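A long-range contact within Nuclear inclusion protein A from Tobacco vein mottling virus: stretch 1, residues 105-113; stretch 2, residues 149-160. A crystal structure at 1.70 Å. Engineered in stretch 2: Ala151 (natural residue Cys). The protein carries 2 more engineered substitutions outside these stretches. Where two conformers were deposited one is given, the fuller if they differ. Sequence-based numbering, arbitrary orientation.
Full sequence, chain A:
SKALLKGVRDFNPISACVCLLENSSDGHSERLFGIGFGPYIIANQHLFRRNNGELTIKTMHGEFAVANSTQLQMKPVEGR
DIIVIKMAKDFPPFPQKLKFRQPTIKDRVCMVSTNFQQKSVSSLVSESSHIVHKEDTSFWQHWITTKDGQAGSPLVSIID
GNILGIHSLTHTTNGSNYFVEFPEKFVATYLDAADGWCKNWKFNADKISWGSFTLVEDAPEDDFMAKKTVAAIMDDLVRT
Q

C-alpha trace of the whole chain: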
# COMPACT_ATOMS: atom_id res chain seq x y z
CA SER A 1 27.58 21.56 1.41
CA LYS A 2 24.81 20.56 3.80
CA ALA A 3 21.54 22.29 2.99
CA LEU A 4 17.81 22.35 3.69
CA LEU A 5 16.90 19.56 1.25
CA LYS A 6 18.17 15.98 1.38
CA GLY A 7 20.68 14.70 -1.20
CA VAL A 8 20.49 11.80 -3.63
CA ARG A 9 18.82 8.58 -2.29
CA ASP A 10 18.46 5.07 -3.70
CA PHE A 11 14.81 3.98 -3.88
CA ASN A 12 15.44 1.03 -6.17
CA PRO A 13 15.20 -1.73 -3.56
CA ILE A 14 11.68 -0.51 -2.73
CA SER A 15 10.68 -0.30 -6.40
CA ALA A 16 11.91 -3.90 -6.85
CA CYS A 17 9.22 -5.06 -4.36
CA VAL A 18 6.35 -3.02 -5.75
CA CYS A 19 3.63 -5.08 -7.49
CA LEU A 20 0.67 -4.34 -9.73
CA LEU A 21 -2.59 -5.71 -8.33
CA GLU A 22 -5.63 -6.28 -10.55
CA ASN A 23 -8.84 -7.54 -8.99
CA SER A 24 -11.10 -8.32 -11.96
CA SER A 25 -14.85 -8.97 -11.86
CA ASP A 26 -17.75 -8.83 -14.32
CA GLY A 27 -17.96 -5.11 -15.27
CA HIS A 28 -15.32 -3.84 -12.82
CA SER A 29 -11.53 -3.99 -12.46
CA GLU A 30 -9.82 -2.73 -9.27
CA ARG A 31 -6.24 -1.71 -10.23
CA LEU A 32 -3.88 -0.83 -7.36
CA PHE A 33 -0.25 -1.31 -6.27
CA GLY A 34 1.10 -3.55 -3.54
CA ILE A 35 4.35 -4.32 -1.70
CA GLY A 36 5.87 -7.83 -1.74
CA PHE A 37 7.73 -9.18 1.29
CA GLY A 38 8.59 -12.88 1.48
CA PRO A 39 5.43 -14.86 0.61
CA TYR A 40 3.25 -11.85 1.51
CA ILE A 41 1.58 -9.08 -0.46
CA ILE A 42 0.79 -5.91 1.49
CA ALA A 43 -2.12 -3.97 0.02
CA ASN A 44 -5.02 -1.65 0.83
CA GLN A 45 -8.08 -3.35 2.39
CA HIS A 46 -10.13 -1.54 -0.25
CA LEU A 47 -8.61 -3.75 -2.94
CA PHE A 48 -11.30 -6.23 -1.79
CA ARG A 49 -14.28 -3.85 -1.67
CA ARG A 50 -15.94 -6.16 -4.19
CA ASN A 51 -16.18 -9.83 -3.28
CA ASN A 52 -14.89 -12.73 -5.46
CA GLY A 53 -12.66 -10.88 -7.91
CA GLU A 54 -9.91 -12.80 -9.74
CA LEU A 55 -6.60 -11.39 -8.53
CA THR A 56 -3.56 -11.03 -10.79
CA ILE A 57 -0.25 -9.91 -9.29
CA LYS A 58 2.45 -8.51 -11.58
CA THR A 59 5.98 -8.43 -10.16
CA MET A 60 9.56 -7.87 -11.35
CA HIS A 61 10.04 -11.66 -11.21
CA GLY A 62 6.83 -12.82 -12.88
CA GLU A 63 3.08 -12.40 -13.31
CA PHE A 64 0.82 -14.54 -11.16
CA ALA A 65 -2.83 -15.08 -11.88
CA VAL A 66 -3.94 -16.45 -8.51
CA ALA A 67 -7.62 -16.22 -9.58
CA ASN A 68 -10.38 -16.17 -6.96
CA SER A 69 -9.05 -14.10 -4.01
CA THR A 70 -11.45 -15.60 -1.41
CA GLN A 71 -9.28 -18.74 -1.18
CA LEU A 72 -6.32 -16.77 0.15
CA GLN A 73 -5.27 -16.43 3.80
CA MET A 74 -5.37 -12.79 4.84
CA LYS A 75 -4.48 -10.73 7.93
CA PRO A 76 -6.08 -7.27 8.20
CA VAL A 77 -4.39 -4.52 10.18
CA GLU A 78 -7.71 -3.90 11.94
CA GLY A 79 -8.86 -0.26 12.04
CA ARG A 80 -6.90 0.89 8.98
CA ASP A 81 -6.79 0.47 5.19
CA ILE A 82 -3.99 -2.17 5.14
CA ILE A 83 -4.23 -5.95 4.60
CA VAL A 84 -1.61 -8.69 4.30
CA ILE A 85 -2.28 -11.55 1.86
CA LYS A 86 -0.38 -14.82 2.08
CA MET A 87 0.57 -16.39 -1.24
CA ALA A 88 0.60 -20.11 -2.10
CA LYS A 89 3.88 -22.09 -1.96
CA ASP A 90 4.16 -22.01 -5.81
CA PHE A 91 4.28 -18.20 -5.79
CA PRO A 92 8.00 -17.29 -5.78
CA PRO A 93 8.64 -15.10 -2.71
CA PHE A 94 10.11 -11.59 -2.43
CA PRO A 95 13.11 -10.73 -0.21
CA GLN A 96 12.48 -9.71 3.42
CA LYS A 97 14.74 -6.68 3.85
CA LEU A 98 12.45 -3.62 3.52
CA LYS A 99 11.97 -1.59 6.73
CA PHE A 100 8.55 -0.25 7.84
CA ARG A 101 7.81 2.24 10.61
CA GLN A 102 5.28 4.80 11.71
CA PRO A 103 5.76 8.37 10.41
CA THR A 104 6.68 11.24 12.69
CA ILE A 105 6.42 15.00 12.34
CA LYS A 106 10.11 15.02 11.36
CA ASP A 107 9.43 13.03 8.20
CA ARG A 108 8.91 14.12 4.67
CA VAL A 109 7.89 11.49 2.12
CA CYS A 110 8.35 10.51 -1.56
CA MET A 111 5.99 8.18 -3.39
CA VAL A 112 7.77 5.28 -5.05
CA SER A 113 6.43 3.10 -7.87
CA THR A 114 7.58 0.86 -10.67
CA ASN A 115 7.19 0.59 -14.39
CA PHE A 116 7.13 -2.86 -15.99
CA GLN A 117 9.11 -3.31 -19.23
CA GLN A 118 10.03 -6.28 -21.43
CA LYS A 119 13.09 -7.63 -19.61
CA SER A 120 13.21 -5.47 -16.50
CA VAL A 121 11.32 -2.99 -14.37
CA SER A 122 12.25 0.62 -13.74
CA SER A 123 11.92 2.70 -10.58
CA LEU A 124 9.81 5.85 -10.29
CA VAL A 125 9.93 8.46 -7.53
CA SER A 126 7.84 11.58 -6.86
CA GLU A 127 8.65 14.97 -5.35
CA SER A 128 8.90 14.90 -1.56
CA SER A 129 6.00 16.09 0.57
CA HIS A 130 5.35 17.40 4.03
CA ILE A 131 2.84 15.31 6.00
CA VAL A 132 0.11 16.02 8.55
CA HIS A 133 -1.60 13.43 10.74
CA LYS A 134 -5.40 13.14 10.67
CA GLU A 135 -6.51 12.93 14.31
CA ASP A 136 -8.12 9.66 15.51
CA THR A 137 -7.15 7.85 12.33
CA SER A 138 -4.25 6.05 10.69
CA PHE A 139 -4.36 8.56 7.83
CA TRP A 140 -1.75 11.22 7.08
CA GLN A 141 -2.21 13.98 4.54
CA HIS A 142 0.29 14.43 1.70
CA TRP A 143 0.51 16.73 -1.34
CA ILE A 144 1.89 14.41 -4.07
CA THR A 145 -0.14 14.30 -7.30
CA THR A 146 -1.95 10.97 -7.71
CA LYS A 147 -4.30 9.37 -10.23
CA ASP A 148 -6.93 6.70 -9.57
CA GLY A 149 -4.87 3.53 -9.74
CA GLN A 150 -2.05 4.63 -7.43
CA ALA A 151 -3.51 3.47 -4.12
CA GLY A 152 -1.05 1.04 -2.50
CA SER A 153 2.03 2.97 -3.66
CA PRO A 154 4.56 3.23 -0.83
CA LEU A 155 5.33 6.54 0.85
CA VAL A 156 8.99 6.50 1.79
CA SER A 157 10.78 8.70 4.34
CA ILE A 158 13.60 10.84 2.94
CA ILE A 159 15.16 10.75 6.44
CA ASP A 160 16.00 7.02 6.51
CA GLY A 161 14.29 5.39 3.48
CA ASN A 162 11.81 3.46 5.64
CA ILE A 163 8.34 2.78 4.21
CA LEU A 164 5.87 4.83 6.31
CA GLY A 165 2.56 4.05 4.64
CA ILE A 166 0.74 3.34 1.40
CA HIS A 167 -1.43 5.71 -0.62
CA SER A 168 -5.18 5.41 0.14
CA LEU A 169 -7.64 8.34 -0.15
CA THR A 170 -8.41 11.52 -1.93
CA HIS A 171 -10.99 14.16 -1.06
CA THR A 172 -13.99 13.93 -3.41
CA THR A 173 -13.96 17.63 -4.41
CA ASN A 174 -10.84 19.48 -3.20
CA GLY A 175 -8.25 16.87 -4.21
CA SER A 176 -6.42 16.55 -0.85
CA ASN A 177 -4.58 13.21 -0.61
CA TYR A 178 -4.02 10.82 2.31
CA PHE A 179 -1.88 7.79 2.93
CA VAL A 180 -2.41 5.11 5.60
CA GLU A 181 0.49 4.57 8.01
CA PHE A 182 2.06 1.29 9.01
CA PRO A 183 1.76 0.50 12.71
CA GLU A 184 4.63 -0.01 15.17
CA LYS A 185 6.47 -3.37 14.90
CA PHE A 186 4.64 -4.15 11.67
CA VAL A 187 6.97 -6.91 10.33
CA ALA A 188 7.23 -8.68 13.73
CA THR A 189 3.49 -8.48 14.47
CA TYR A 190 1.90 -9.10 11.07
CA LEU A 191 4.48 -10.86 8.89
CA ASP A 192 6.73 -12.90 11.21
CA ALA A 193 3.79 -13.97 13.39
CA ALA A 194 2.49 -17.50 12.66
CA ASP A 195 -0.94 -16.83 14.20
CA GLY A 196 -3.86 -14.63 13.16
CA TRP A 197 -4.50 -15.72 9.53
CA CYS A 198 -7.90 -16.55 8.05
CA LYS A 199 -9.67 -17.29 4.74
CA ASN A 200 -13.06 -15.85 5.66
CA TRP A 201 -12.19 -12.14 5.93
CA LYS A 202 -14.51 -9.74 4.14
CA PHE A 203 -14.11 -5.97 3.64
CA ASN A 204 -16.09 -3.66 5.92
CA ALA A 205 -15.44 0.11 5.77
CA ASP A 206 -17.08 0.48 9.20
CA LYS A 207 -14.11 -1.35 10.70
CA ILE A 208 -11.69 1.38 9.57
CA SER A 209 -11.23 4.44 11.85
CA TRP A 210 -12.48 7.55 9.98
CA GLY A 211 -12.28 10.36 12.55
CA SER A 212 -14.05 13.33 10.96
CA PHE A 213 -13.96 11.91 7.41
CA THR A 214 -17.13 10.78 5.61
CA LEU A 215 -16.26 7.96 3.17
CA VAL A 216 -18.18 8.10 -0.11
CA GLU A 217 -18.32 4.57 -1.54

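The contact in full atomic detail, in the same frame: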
# COMPACT_ATOMS: atom_id res chain seq x y z
N ILE A 105 6.46 13.63 12.87
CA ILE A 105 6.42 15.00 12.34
C ILE A 105 7.78 15.50 11.84
O ILE A 105 7.88 16.63 11.35
CB ILE A 105 5.81 16.01 13.35
CG1 ILE A 105 6.60 16.04 14.66
CG2 ILE A 105 4.34 15.70 13.57
CD1 ILE A 105 6.18 17.25 15.56
N LYS A 106 8.83 14.69 11.99
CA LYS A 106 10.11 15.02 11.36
C LYS A 106 10.12 14.62 9.87
O LYS A 106 10.84 15.21 9.06
CB LYS A 106 11.26 14.31 12.09
CG LYS A 106 12.67 14.63 11.55
CD LYS A 106 13.79 13.97 12.40
CE LYS A 106 15.09 13.93 11.60
NZ LYS A 106 16.25 13.67 12.51
N ASP A 107 9.34 13.62 9.53
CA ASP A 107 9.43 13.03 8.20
C ASP A 107 8.90 13.88 7.07
O ASP A 107 7.91 14.60 7.22
CB ASP A 107 8.63 11.74 8.17
CG ASP A 107 9.37 10.59 8.83
OD1 ASP A 107 10.56 10.38 8.50
OD2 ASP A 107 8.76 9.94 9.70
N ARG A 108 9.54 13.74 5.92
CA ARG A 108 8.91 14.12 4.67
C ARG A 108 8.97 12.86 3.81
O ARG A 108 9.83 11.99 4.02
CB ARG A 108 9.70 15.25 4.00
CG ARG A 108 9.79 16.49 4.92
CD ARG A 108 10.36 17.69 4.20
NE ARG A 108 11.78 17.55 3.85
CZ ARG A 108 12.78 17.88 4.67
NH1 ARG A 108 12.52 18.32 5.90
NH2 ARG A 108 14.05 17.76 4.27
N VAL A 109 8.03 12.75 2.87
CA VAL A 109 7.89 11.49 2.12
C VAL A 109 7.93 11.67 0.61
O VAL A 109 7.50 12.71 0.08
CB VAL A 109 6.58 10.71 2.49
CG1 VAL A 109 6.60 10.25 3.95
CG2 VAL A 109 5.33 11.55 2.17
N CYS A 110 8.48 10.66 -0.09
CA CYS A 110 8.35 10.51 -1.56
C CYS A 110 7.53 9.27 -1.89
O CYS A 110 7.71 8.23 -1.25
CB CYS A 110 9.71 10.33 -2.24
SG CYS A 110 10.79 11.73 -2.19
N MET A 111 6.70 9.36 -2.93
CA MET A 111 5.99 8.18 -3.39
C MET A 111 6.92 7.44 -4.33
O MET A 111 7.61 8.05 -5.17
CB MET A 111 4.68 8.58 -4.06
CG MET A 111 3.81 7.37 -4.40
SD MET A 111 2.18 7.89 -5.01
CE MET A 111 1.52 8.76 -3.60
N VAL A 112 6.93 6.12 -4.20
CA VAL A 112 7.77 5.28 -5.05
C VAL A 112 6.87 4.31 -5.82
O VAL A 112 5.93 3.75 -5.27
CB VAL A 112 8.77 4.48 -4.21
CG1 VAL A 112 9.50 3.48 -5.11
CG2 VAL A 112 9.77 5.42 -3.54
N SER A 113 7.20 4.08 -7.09
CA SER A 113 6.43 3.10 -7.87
C SER A 113 7.38 2.41 -8.85
O SER A 113 8.62 2.56 -8.78
CB SER A 113 5.25 3.80 -8.57
OG SER A 113 4.40 2.89 -9.24
N GLY A 149 -5.77 4.57 -9.30
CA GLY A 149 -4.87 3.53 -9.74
C GLY A 149 -3.62 3.47 -8.88
O GLY A 149 -2.93 2.46 -8.86
N GLN A 150 -3.32 4.56 -8.17
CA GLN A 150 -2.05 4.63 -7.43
C GLN A 150 -2.17 4.29 -5.95
O GLN A 150 -1.16 4.32 -5.21
CB GLN A 150 -1.41 6.02 -7.63
CG GLN A 150 -0.81 6.20 -9.02
CD GLN A 150 -0.08 7.52 -9.13
OE1 GLN A 150 -0.69 8.53 -9.43
NE2 GLN A 150 1.22 7.50 -8.85
N ALA A 151 -3.38 3.97 -5.50
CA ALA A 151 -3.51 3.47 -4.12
C ALA A 151 -2.59 2.25 -3.95
O ALA A 151 -2.42 1.44 -4.89
CB ALA A 151 -4.94 3.16 -3.75
N GLY A 152 -1.97 2.15 -2.79
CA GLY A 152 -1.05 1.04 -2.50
C GLY A 152 0.40 1.37 -2.74
O GLY A 152 1.29 0.61 -2.32
N SER A 153 0.66 2.50 -3.41
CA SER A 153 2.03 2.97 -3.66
C SER A 153 2.69 3.35 -2.34
O SER A 153 2.09 4.10 -1.54
CB SER A 153 2.05 4.15 -4.64
OG SER A 153 1.41 3.79 -5.87
N PRO A 154 3.89 2.84 -2.08
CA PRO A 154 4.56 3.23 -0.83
C PRO A 154 4.91 4.71 -0.73
O PRO A 154 5.32 5.33 -1.72
CB PRO A 154 5.85 2.39 -0.81
CG PRO A 154 6.08 1.98 -2.22
CD PRO A 154 4.70 1.88 -2.86
N LEU A 155 4.75 5.25 0.47
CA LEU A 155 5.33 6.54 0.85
C LEU A 155 6.55 6.28 1.70
O LEU A 155 6.48 5.57 2.71
CB LEU A 155 4.31 7.37 1.63
CG LEU A 155 3.15 8.03 0.87
CD1 LEU A 155 3.66 8.98 -0.22
CD2 LEU A 155 2.17 6.98 0.27
N VAL A 156 7.67 6.85 1.26
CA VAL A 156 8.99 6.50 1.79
C VAL A 156 9.61 7.72 2.46
O VAL A 156 9.64 8.81 1.87
CB VAL A 156 9.91 5.98 0.64
CG1 VAL A 156 11.30 5.62 1.17
CG2 VAL A 156 9.29 4.76 -0.04
N SER A 157 10.12 7.57 3.67
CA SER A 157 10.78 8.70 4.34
C SER A 157 12.09 9.09 3.65
O SER A 157 12.91 8.23 3.32
CB SER A 157 11.12 8.31 5.79
OG SER A 157 11.93 9.33 6.37
N ILE A 158 12.30 10.38 3.44
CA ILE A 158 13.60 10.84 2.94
C ILE A 158 14.62 11.02 4.06
O ILE A 158 15.80 11.37 3.81
CB ILE A 158 13.47 12.11 2.06
CG1 ILE A 158 12.62 13.20 2.75
CG2 ILE A 158 12.84 11.77 0.75
CD1 ILE A 158 13.29 13.97 3.88
N ILE A 159 14.21 10.77 5.31
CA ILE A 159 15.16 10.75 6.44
C ILE A 159 16.00 9.47 6.43
O ILE A 159 17.23 9.51 6.46
CB ILE A 159 14.44 10.90 7.81
CG1 ILE A 159 13.51 12.13 7.85
CG2 ILE A 159 15.47 10.94 8.95
CD1 ILE A 159 14.20 13.47 7.59
N ASP A 160 15.33 8.32 6.37
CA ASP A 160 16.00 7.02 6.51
C ASP A 160 15.57 5.96 5.49
O ASP A 160 15.98 4.78 5.61
CB ASP A 160 15.81 6.51 7.94
CG ASP A 160 14.35 6.22 8.28
OD1 ASP A 160 13.45 6.38 7.40
OD2 ASP A 160 14.09 5.89 9.46
O HOH W 1 3.57 2.03 -6.54
O HOH W 2 2.37 5.06 -8.25

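The shortest polar contact between the stretches joins two side chains. Ser157 OG donates a hydrogen bond to Asp107 OD1 at 2.7 Å. Ser157 OG also accepts a hydrogen bond from Ile159 N at 2.9 Å. Ser157 OG thus ties its own chain just beyond the strand and reaches across to stretch 1. A short hydroxyl side chain suits this double role. Asp107 is buried, and its carboxylate is further satisfied by hydrogen bonds elsewhere in the structure.

The backbone link is an antiparallel pairing of strands. Cys110 and Val156 form a hydrogen-bonded pair: Cys110 N donates to Val156 O at 2.9 Å, and Val156 N donates to Cys110 O, also at 2.9 Å. Val112 N donates to Pro154 O at 3.1 Å. Proline has no amide hydrogen to give, but its carbonyl serves here as acceptor. Past Ser157 the pattern goes on, with Ile158 N donating to Arg108 O at 3.0 Å. The non-hydrogen-bonded pairs, Val109 with Ser157 and Met111 with Leu155, lie between these links. There CA-H...O contacts help fill the ladder, such as Val109 CA to Val156 O at 3.2 Å.

Two waters extend the contact near Ser153. Water 1 donates to Val112 O (3.2 Å) and to Ser153 OG (2.9 Å), and also hydrogen-bonds Ser113 OG (3.0 Å). Water 2 donates to Ser153 OG (2.9 Å), accepts from Gln150 NE2 (2.8 Å) and has a weak bond to Ser113 OG (3.1 Å). Ser153 OG itself donates to Gln150 O at 2.7 Å, bracing the type II turn from Gln150 to Ser153. Gly152 lies within this turn, at backbone angles that call for glycine. The engineered Ala151 points away and makes no contact with stretch 1.

Apolar side chains pack on both faces of the sheet. On the face of Val109, Met111 and Leu155, Leu155 CD1 lies 3.9 Å from Val109 CG2 and 4.0 Å from Met111 CB. The Met111 side chain, trans at chi1 and chi2 with chi3 in the m well, also brings its CG to 3.7 Å from Ser153 CB. On the face of Cys110 and Val156, Cys110 SG meets Ile158 CG2 at 3.6 Å. Val156 CG2 meets Val112 CG2, also at 3.6 Å. These compact or branched side chains suit the buried setting.

At the more open end, Ile158 CD1 covers one face of the Arg108 guanidinium. Lys106 lends its aliphatic part, with CE 4.0 Å from Ile159 CG2. Together the stretches bury 808 Å², both sides summed.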